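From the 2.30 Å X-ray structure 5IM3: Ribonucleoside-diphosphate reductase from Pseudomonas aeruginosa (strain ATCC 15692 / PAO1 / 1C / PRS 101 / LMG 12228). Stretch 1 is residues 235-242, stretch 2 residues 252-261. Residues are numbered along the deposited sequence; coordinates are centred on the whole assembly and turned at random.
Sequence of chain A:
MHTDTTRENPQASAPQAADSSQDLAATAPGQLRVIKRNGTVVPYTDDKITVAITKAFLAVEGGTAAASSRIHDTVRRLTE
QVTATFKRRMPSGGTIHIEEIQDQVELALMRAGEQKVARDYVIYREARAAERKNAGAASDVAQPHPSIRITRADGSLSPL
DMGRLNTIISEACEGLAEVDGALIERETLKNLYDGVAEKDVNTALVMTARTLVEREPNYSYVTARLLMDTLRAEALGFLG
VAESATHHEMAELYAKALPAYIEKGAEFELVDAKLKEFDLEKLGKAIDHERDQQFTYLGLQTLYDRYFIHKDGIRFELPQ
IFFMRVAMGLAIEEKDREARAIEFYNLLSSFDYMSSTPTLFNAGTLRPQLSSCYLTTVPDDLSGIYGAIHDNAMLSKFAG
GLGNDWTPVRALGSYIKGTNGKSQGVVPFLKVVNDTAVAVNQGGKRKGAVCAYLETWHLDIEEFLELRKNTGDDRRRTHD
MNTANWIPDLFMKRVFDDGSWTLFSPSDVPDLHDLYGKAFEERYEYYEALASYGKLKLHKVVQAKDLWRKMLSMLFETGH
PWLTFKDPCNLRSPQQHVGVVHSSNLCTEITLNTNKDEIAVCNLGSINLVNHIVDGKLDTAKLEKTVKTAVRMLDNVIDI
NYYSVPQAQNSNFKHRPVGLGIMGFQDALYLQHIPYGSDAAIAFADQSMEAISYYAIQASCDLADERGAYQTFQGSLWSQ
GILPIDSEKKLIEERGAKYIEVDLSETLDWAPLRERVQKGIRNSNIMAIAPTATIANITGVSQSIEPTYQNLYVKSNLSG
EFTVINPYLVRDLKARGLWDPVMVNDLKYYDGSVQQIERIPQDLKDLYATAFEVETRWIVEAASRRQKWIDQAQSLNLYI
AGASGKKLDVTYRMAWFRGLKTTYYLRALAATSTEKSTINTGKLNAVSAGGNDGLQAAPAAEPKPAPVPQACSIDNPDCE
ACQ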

ATOM      1  N   ALA A 235      37.164 -33.696 -37.032  1.00 60.56           N
ATOM      2  CA  ALA A 235      36.522 -34.965 -37.361  1.00 58.05           C
ATOM      3  C   ALA A 235      37.368 -35.785 -38.327  1.00 60.50           C
ATOM      4  O   ALA A 235      37.641 -36.965 -38.080  1.00 60.57           O
ATOM      5  CB  ALA A 235      35.134 -34.711 -37.948  1.00 56.91           C
ATOM      6  N   LEU A 236      37.789 -35.179 -39.440  1.00 64.51           N
ATOM      7  CA  LEU A 236      38.524 -35.936 -40.449  1.00 66.13           C
ATOM      8  C   LEU A 236      39.863 -36.421 -39.911  1.00 67.61           C
ATOM      9  O   LEU A 236      40.267 -37.558 -40.177  1.00 68.94           O
ATOM     10  CB  LEU A 236      38.728 -35.086 -41.698  1.00 67.88           C
ATOM     11  CG  LEU A 236      37.457 -34.629 -42.404  1.00 67.15           C
ATOM     12  CD1 LEU A 236      37.817 -33.658 -43.495  1.00 68.18           C
ATOM     13  CD2 LEU A 236      36.672 -35.803 -42.976  1.00 66.39           C
ATOM     14  N   GLY A 237      40.566 -35.577 -39.155  1.00 64.71           N
ATOM     15  CA  GLY A 237      41.809 -36.014 -38.542  1.00 67.03           C
ATOM     16  C   GLY A 237      41.615 -37.202 -37.618  1.00 68.62           C
ATOM     17  O   GLY A 237      42.440 -38.117 -37.584  1.00 68.87           O
ATOM     18  N   PHE A 238      40.518 -37.202 -36.854  1.00 72.39           N
ATOM     19  CA  PHE A 238      40.211 -38.338 -35.991  1.00 73.38           C
ATOM     20  C   PHE A 238      39.971 -39.598 -36.815  1.00 73.09           C
ATOM     21  O   PHE A 238      40.480 -40.674 -36.485  1.00 74.19           O
ATOM     22  CB  PHE A 238      38.992 -38.016 -35.125  1.00 74.08           C
ATOM     23  CG  PHE A 238      38.628 -39.101 -34.144  1.00 75.66           C
ATOM     24  CD1 PHE A 238      39.221 -39.151 -32.893  1.00 76.47           C
ATOM     25  CD2 PHE A 238      37.678 -40.057 -34.467  1.00 76.17           C
ATOM     26  CE1 PHE A 238      38.881 -40.141 -31.988  1.00 76.41           C
ATOM     27  CE2 PHE A 238      37.335 -41.049 -33.565  1.00 75.98           C
ATOM     28  CZ  PHE A 238      37.937 -41.089 -32.324  1.00 76.21           C
ATOM     29  N   LEU A 239      39.205 -39.478 -37.898  1.00 70.84           N
ATOM     30  CA  LEU A 239      38.887 -40.612 -38.754  1.00 68.64           C
ATOM     31  C   LEU A 239      40.044 -41.029 -39.650  1.00 69.86           C
ATOM     32  O   LEU A 239      39.912 -42.019 -40.376  1.00 71.02           O
ATOM     33  CB  LEU A 239      37.669 -40.283 -39.622  1.00 66.95           C
ATOM     34  CG  LEU A 239      36.346 -40.114 -38.877  1.00 64.91           C
ATOM     35  CD1 LEU A 239      35.258 -39.617 -39.816  1.00 63.90           C
ATOM     36  CD2 LEU A 239      35.934 -41.429 -38.223  1.00 63.70           C
ATOM     37  N   GLY A 240      41.163 -40.313 -39.618  1.00 63.97           N
ATOM     38  CA  GLY A 240      42.281 -40.645 -40.475  1.00 64.28           C
ATOM     39  C   GLY A 240      42.037 -40.410 -41.946  1.00 63.89           C
ATOM     40  O   GLY A 240      42.787 -40.926 -42.776  1.00 67.71           O
ATOM     41  N   VAL A 241      41.001 -39.648 -42.297  1.00 70.94           N
ATOM     42  CA  VAL A 241      40.737 -39.339 -43.699  1.00 72.24           C
ATOM     43  C   VAL A 241      41.669 -38.240 -44.187  1.00 75.07           C
ATOM     44  O   VAL A 241      42.370 -38.399 -45.193  1.00 77.04           O
ATOM     45  CB  VAL A 241      39.259 -38.949 -43.890  1.00 69.84           C
ATOM     46  CG1 VAL A 241      38.980 -38.583 -45.345  1.00 71.43           C
ATOM     47  CG2 VAL A 241      38.348 -40.081 -43.447  1.00 68.06           C
ATOM     48  N   ALA A 242      41.691 -37.111 -43.486  1.00 74.07           N
ATOM     49  CA  ALA A 242      42.551 -35.997 -43.852  1.00 77.92           C
ATOM     50  C   ALA A 242      42.859 -35.185 -42.604  1.00 80.46           C
ATOM     51  O   ALA A 242      42.042 -35.105 -41.682  1.00 76.92           O
ATOM     52  CB  ALA A 242      41.902 -35.108 -44.919  1.00 77.18           C
ATOM     53  N   GLU A 252      34.167 -34.591 -52.270  1.00 82.48           N
ATOM     54  CA  GLU A 252      34.712 -35.930 -52.425  1.00 88.34           C
ATOM     55  C   GLU A 252      35.077 -36.586 -51.098  1.00 86.33           C
ATOM     56  O   GLU A 252      35.260 -37.808 -51.060  1.00 88.93           O
ATOM     57  CB  GLU A 252      35.953 -35.894 -53.337  1.00 92.61           C
ATOM     58  CG  GLU A 252      35.679 -35.392 -54.760  1.00 98.25           C
ATOM     59  CD  GLU A 252      35.582 -33.877 -54.853  1.00100.43           C
ATOM     60  OE1 GLU A 252      36.099 -33.185 -53.949  1.00 99.91           O
ATOM     61  OE2 GLU A 252      34.994 -33.376 -55.836  1.00102.46           O
ATOM     62  N   LEU A 253      35.164 -35.826 -50.010  1.00 76.11           N
ATOM     63  CA  LEU A 253      35.604 -36.375 -48.735  1.00 74.31           C
ATOM     64  C   LEU A 253      34.458 -36.848 -47.853  1.00 69.29           C
ATOM     65  O   LEU A 253      34.677 -37.700 -46.982  1.00 68.39           O
ATOM     66  CB  LEU A 253      36.429 -35.334 -47.974  1.00 73.68           C
ATOM     67  CG  LEU A 253      37.797 -35.060 -48.603  1.00 75.76           C
ATOM     68  CD1 LEU A 253      38.400 -33.783 -48.058  1.00 75.28           C
ATOM     69  CD2 LEU A 253      38.729 -36.229 -48.352  1.00 77.91           C
ATOM     70  N   TYR A 254      33.248 -36.326 -48.050  1.00 66.17           N
ATOM     71  CA  TYR A 254      32.115 -36.791 -47.259  1.00 64.91           C
ATOM     72  C   TYR A 254      31.835 -38.265 -47.521  1.00 64.97           C
ATOM     73  O   TYR A 254      31.455 -39.004 -46.606  1.00 64.71           O
ATOM     74  CB  TYR A 254      30.876 -35.949 -47.568  1.00 65.11           C
ATOM     75  CG  TYR A 254      30.500 -34.969 -46.478  1.00 65.89           C
ATOM     76  CD1 TYR A 254      30.328 -35.389 -45.162  1.00 63.61           C
ATOM     77  CD2 TYR A 254      30.310 -33.625 -46.766  1.00 66.80           C
ATOM     78  CE1 TYR A 254      29.985 -34.494 -44.167  1.00 63.32           C
ATOM     79  CE2 TYR A 254      29.965 -32.723 -45.776  1.00 65.66           C
ATOM     80  CZ  TYR A 254      29.803 -33.163 -44.480  1.00 64.80           C
ATOM     81  OH  TYR A 254      29.458 -32.271 -43.488  1.00 64.78           O
ATOM     82  N   ALA A 255      32.027 -38.711 -48.764  1.00 64.92           N
ATOM     83  CA  ALA A 255      31.814 -40.116 -49.088  1.00 65.82           C
ATOM     84  C   ALA A 255      32.908 -40.997 -48.503  1.00 67.94           C
ATOM     85  O   ALA A 255      32.644 -42.147 -48.133  1.00 66.72           O
ATOM     86  CB  ALA A 255      31.739 -40.297 -50.603  1.00 67.13           C
ATOM     87  N   LYS A 256      34.138 -40.486 -48.419  1.00 76.72           N
ATOM     88  CA  LYS A 256      35.211 -41.252 -47.799  1.00 78.64           C
ATOM     89  C   LYS A 256      35.062 -41.293 -46.285  1.00 76.79           C
ATOM     90  O   LYS A 256      35.434 -42.288 -45.654  1.00 77.95           O
ATOM     91  CB  LYS A 256      36.569 -40.662 -48.183  1.00 81.32           C
ATOM     92  CG  LYS A 256      36.956 -40.902 -49.638  1.00 85.32           C
ATOM     93  CD  LYS A 256      37.709 -42.215 -49.812  1.00 88.10           C
ATOM     94  CE  LYS A 256      37.606 -42.744 -51.236  1.00 89.95           C
ATOM     95  NZ  LYS A 256      36.257 -43.314 -51.516  1.00 90.75           N
ATOM     96  N   ALA A 257      34.510 -40.235 -45.689  1.00 71.11           N
ATOM     97  CA  ALA A 257      34.430 -40.148 -44.236  1.00 68.56           C
ATOM     98  C   ALA A 257      33.290 -40.980 -43.662  1.00 66.84           C
ATOM     99  O   ALA A 257      33.412 -41.498 -42.546  1.00 65.39           O
ATOM    100  CB  ALA A 257      34.273 -38.689 -43.810  1.00 68.31           C
ATOM    101  N   LEU A 258      32.183 -41.123 -44.396  1.00 65.56           N
ATOM    102  CA  LEU A 258      31.037 -41.869 -43.878  1.00 64.44           C
ATOM    103  C   LEU A 258      31.408 -43.289 -43.468  1.00 63.21           C
ATOM    104  O   LEU A 258      31.169 -43.661 -42.305  1.00 62.16           O
ATOM    105  CB  LEU A 258      29.907 -41.851 -44.911  1.00 65.80           C
ATOM    106  CG  LEU A 258      28.730 -42.788 -44.619  1.00 65.76           C
ATOM    107  CD1 LEU A 258      28.052 -42.428 -43.300  1.00 64.73           C
ATOM    108  CD2 LEU A 258      27.731 -42.763 -45.760  1.00 67.50           C
ATOM    109  N   PRO A 259      31.974 -44.128 -44.342  1.00 59.11           N
ATOM    110  CA  PRO A 259      32.331 -45.485 -43.896  1.00 60.07           C
ATOM    111  C   PRO A 259      33.352 -45.489 -42.777  1.00 61.78           C
ATOM    112  O   PRO A 259      33.283 -46.349 -41.890  1.00 61.38           O
ATOM    113  CB  PRO A 259      32.872 -46.145 -45.173  1.00 62.76           C
ATOM    114  CG  PRO A 259      33.323 -45.024 -46.023  1.00 61.18           C
ATOM    115  CD  PRO A 259      32.364 -43.896 -45.744  1.00 61.28           C
ATOM    116  N   ALA A 260      34.298 -44.547 -42.783  1.00 69.76           N
ATOM    117  CA  ALA A 260      35.233 -44.435 -41.668  1.00 71.62           C
ATOM    118  C   ALA A 260      34.505 -44.065 -40.385  1.00 70.89           C
ATOM    119  O   ALA A 260      34.877 -44.519 -39.296  1.00 73.05           O
ATOM    120  CB  ALA A 260      36.312 -43.399 -41.982  1.00 72.22           C
ATOM    121  N   TYR A 261      33.462 -43.240 -40.492  1.00 66.73           N
ATOM    122  CA  TYR A 261      32.716 -42.832 -39.308  1.00 64.20           C
ATOM    123  C   TYR A 261      31.943 -44.006 -38.722  1.00 63.32           C
ATOM    124  O   TYR A 261      31.968 -44.234 -37.507  1.00 63.99           O
ATOM    125  CB  TYR A 261      31.770 -41.683 -39.658  1.00 63.04           C
ATOM    126  CG  TYR A 261      30.716 -41.427 -38.608  1.00 59.69           C
ATOM    127  CD1 TYR A 261      31.003 -40.674 -37.479  1.00 59.99           C
ATOM    128  CD2 TYR A 261      29.435 -41.940 -38.746  1.00 60.00           C
ATOM    129  CE1 TYR A 261      30.042 -40.441 -36.513  1.00 60.84           C
ATOM    130  CE2 TYR A 261      28.467 -41.715 -37.786  1.00 59.12           C
ATOM    131  CZ  TYR A 261      28.776 -40.963 -36.673  1.00 59.72           C
ATOM    132  OH  TYR A 261      27.815 -40.734 -35.717  1.00 59.55           O
TER

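This is a small contact between apolar side chains, some of which also pack on backbone, in which the end of one helix and the turn that follows it rest on one side of a second helix, with no hydrogen bond between them. The two stretches belong to the same chain, and together they bury 352 Å² against each other.

The backbones meet obliquely. The N-to-C directions of the two helices differ by 55°, and their axes come no closer than 10.2 Å. The backbones draw nearest around Leu239 and Val241. There the CA of Leu239 lies 6.0 Å from the CA of Ala260, and the CA of Val241 lies 6.4 Å from the CA of Ala257. Both partners on the second helix are alanines, whose side chains are a single methyl group, and Leu239 and Val241 come close to the backbone there.

The first helix closes with a Schellman motif. Val241 N bonds back to Leu236 O at 3.1 Å, and Gly240 N makes a weak bond to Gly237 O at 3.3 Å. Gly240 takes a positive phi of 68°, a conformation that favours glycine. It touches nothing in stretch 2. Val241, whose N makes one of these bonds, points its CA-to-CB bond toward the second helix.

Leu239 gives the largest area to the contact. Its CA-to-CB bond also points toward stretch 2, and its chi angles are m and t. Leu239 CB packs on Ala260 CB at 4.1 Å, and Leu239 CD1 reaches Ala257 CB at 4.2 Å and Tyr261 CB at 4.1 Å. Leu239 CD2 lies 3.4 Å from Ala260 O and 3.7 Å from Tyr261 CA. The methyl group cannot donate a conventional hydrogen bond, so the approach to the carbonyl is one of packing. Tyr261 contributes the base of its side chain, while the end leads away and its hydroxyl is hydrogen-bonded elsewhere in the structure.

Val241 extends the apolar surface back along the second helix. Val241 CG1 meets Leu253 CD2 at 3.8 Å and lies 4.3 Å from Lys256 CB. Val241 CG2 faces the alanines, at 4.2 Å from Ala260 CB and 4.3 Å from Ala257 CB. Lys256 offers only the start of its chain here; the end leads away, so its charged amine takes no part in the contact.

Leu236 adds a further apolar touch, one helical turn before Gly240. Its CA-to-CB bond runs sideways, but the end of the side chain comes nearer, and Leu236 CD2 packs on Ala257 CB at 3.8 Å. Ala257 is thus shared by Leu236, Leu239 and Val241.

The second helix has its own irregularity. It is kinked where the N atoms of Ala255 and Pro259 lack a bond to the preceding turn. Proline has no amide hydrogen to give. Ala257 N still bonds to Leu253 O at 2.9 Å, and Tyr261 N to Ala257 O at 2.7 Å. These bonds link residues that line the contact.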